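Local coordinates for thiamine-binding periplasmic protein (Escherichia coli, PDB 2QRY), which binds thiamine and its mono- and diphosphates with high affinity as the periplasmic component of the ThiBPQ thiamine-import ABC transporter, at residues Pro222-Leu227 with Gly281-Pro286. Numbering follows the deposited sequence.
Sequences PAYHIL and GNWMYP. With TPS (thiamin phosphate), chain E.
Trp283 lays one face of its indole against the helix 221-229, and the backbone of Tyr224 sits over its benzo ring: CA of Tyr224 stands 3.4 Å from the centroid of the Trp283 six-membered ring, almost exactly on the ring normal, a CH-pi contact. The Tyr224 ring adds an offset edge-to-face pair, its edge turned toward that face with the planes at 86°. A chi1 of 164° sets the Tyr224 ring opposite its own N and carries CD1 to 3.5 Å from Trp283 NE1. Ala223 and Leu227, one turn apart on the helix, border the benzo end: Ala223 O comes 3.3 Å from Trp283 CZ3, Ala223 CB lies 3.7 Å from Trp283 CE3, and Leu227 CB meets CH2 at the ring edge.

Thiamin phosphate touches both residues. Its methyl CM2 lies 3.5 Å from Tyr224 CB, while its pyrimidine atom N3A is 3.7 Å from Trp283 CD1. Cutting Trp283 back to an alanine is likely to open a gap between helix and loop, leaving the Tyr224 edge without its aromatic partner and the pyrimidine without that neighbour.

Behind this shell, the chain leaves helical geometry at Trp283, whose carbonyl O is hydrogen-bonded to OG1 of Thr220, itself a thiamine-binding residue. The result is an aromatic wall of the ligand pocket in a periplasmic solute-binding protein, built from segments distant in sequence.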
# COMPACT_ATOMS: atom_id res chain seq x y z
N PRO A 222 7.28 -5.26 -10.87
CA PRO A 222 7.75 -5.80 -12.15
C PRO A 222 6.80 -6.84 -12.73
O PRO A 222 6.69 -6.97 -13.95
CB PRO A 222 9.12 -6.38 -11.79
CG PRO A 222 9.60 -5.46 -10.68
CD PRO A 222 8.33 -5.30 -9.84
N ALA A 223 6.12 -7.57 -11.85
CA ALA A 223 5.19 -8.60 -12.28
C ALA A 223 4.10 -8.04 -13.20
O ALA A 223 3.63 -8.73 -14.11
CB ALA A 223 4.55 -9.26 -11.07
N TYR A 224 3.70 -6.79 -12.98
CA TYR A 224 2.68 -6.19 -13.84
C TYR A 224 3.18 -6.17 -15.28
O TYR A 224 2.48 -6.62 -16.20
CB TYR A 224 2.35 -4.76 -13.45
CG TYR A 224 1.61 -4.04 -14.55
CD1 TYR A 224 0.26 -4.32 -14.80
CD2 TYR A 224 2.27 -3.15 -15.40
CE1 TYR A 224 -0.40 -3.74 -15.88
CE2 TYR A 224 1.61 -2.57 -16.48
CZ TYR A 224 0.27 -2.87 -16.72
OH TYR A 224 -0.38 -2.32 -17.80
N HIS A 225 4.38 -5.65 -15.48
CA HIS A 225 4.96 -5.56 -16.81
C HIS A 225 5.26 -6.92 -17.42
O HIS A 225 5.08 -7.12 -18.62
CB HIS A 225 6.21 -4.70 -16.78
CG HIS A 225 5.96 -3.28 -16.37
ND1 HIS A 225 6.02 -2.86 -15.05
CD2 HIS A 225 5.62 -2.19 -17.09
CE1 HIS A 225 5.73 -1.57 -14.99
NE2 HIS A 225 5.48 -1.14 -16.22
N ILE A 226 5.71 -7.87 -16.61
CA ILE A 226 6.02 -9.20 -17.13
C ILE A 226 4.77 -9.87 -17.73
O ILE A 226 4.76 -10.22 -18.90
CB ILE A 226 6.59 -10.11 -16.02
CG1 ILE A 226 7.91 -9.55 -15.51
CG2 ILE A 226 6.79 -11.53 -16.57
CD1 ILE A 226 8.53 -10.35 -14.36
N LEU A 227 3.73 -10.03 -16.92
CA LEU A 227 2.50 -10.68 -17.36
C LEU A 227 1.63 -9.91 -18.37
O LEU A 227 1.20 -10.46 -19.38
CB LEU A 227 1.63 -11.04 -16.14
CG LEU A 227 2.07 -12.14 -15.17
CD1 LEU A 227 3.17 -11.65 -14.24
CD2 LEU A 227 0.86 -12.58 -14.35
N GLY A 281 -4.55 -8.17 -10.08
CA GLY A 281 -5.34 -6.96 -9.98
C GLY A 281 -4.61 -5.85 -9.24
O GLY A 281 -4.50 -4.73 -9.74
N ASN A 282 -4.10 -6.17 -8.05
CA ASN A 282 -3.38 -5.21 -7.22
C ASN A 282 -1.87 -5.42 -7.25
O ASN A 282 -1.12 -4.59 -6.75
CB ASN A 282 -3.86 -5.32 -5.77
CG ASN A 282 -4.07 -3.95 -5.11
OD1 ASN A 282 -3.96 -3.80 -3.88
ND2 ASN A 282 -4.41 -2.95 -5.91
N TRP A 283 -1.43 -6.53 -7.83
CA TRP A 283 -0.00 -6.83 -7.91
C TRP A 283 0.63 -6.79 -6.52
O TRP A 283 1.53 -5.99 -6.23
CB TRP A 283 0.67 -5.85 -8.87
CG TRP A 283 0.05 -5.94 -10.23
CD1 TRP A 283 -0.89 -5.10 -10.76
CD2 TRP A 283 0.21 -7.01 -11.17
NE1 TRP A 283 -1.33 -5.59 -11.97
CE2 TRP A 283 -0.67 -6.75 -12.24
CE3 TRP A 283 1.01 -8.16 -11.20
CZ2 TRP A 283 -0.77 -7.61 -13.35
CZ3 TRP A 283 0.91 -9.01 -12.30
CH2 TRP A 283 0.03 -8.73 -13.36
N MSE A 284 0.14 -7.67 -5.66
CA MSE A 284 0.59 -7.80 -4.29
C MSE A 284 0.43 -9.28 -3.94
O MSE A 284 -0.23 -10.02 -4.68
CB MSE A 284 -0.31 -6.97 -3.37
CG MSE A 284 -0.22 -5.46 -3.56
SE MSE A 284 1.46 -4.74 -2.91
CE MSE A 284 0.99 -4.57 -1.02
N TYR A 285 1.01 -9.72 -2.83
CA TYR A 285 0.88 -11.11 -2.41
C TYR A 285 -0.44 -11.29 -1.66
O TYR A 285 -0.76 -10.52 -0.76
CB TYR A 285 2.05 -11.52 -1.51
CG TYR A 285 3.39 -11.53 -2.22
CD1 TYR A 285 3.69 -12.50 -3.17
CD2 TYR A 285 4.34 -10.55 -1.95
CE1 TYR A 285 4.91 -12.50 -3.84
CE2 TYR A 285 5.57 -10.53 -2.62
CZ TYR A 285 5.84 -11.51 -3.56
OH TYR A 285 7.04 -11.49 -4.23
N PRO A 286 -1.23 -12.31 -2.04
CA PRO A 286 -2.52 -12.59 -1.41
C PRO A 286 -2.37 -12.98 0.06
O PRO A 286 -1.30 -13.39 0.51
CB PRO A 286 -3.08 -13.74 -2.24
CG PRO A 286 -2.43 -13.55 -3.56
CD PRO A 286 -1.02 -13.21 -3.19
CM2 TPS E . 2.42 -1.97 -11.30
N3 TPS E . -0.08 -0.70 -5.36
C2 TPS E . 0.12 0.37 -6.10
S1 TPS E . -0.32 1.68 -5.08
C5 TPS E . -0.78 0.73 -3.65
C4 TPS E . -0.56 -0.55 -4.09
CM4 TPS E . -0.82 -1.74 -3.17
C6 TPS E . -1.27 1.33 -2.37
C7 TPS E . -1.34 2.81 -2.75
O7 TPS E . -1.73 3.67 -1.68
N1A TPS E . 2.63 -2.14 -8.86
C2A TPS E . 1.82 -2.00 -9.91
N3A TPS E . 0.51 -1.87 -9.76
C4A TPS E . -0.06 -1.89 -8.53
N4A TPS E . -1.43 -1.76 -8.40
C5A TPS E . 0.77 -2.05 -7.38
C6A TPS E . 2.15 -2.17 -7.60
C7A TPS E . 0.22 -2.07 -5.93
P1 TPS E . -1.75 5.17 -2.29
O1 TPS E . -0.37 5.49 -2.92
O2 TPS E . -2.15 6.23 -1.18
O3 TPS E . -2.81 5.22 -3.41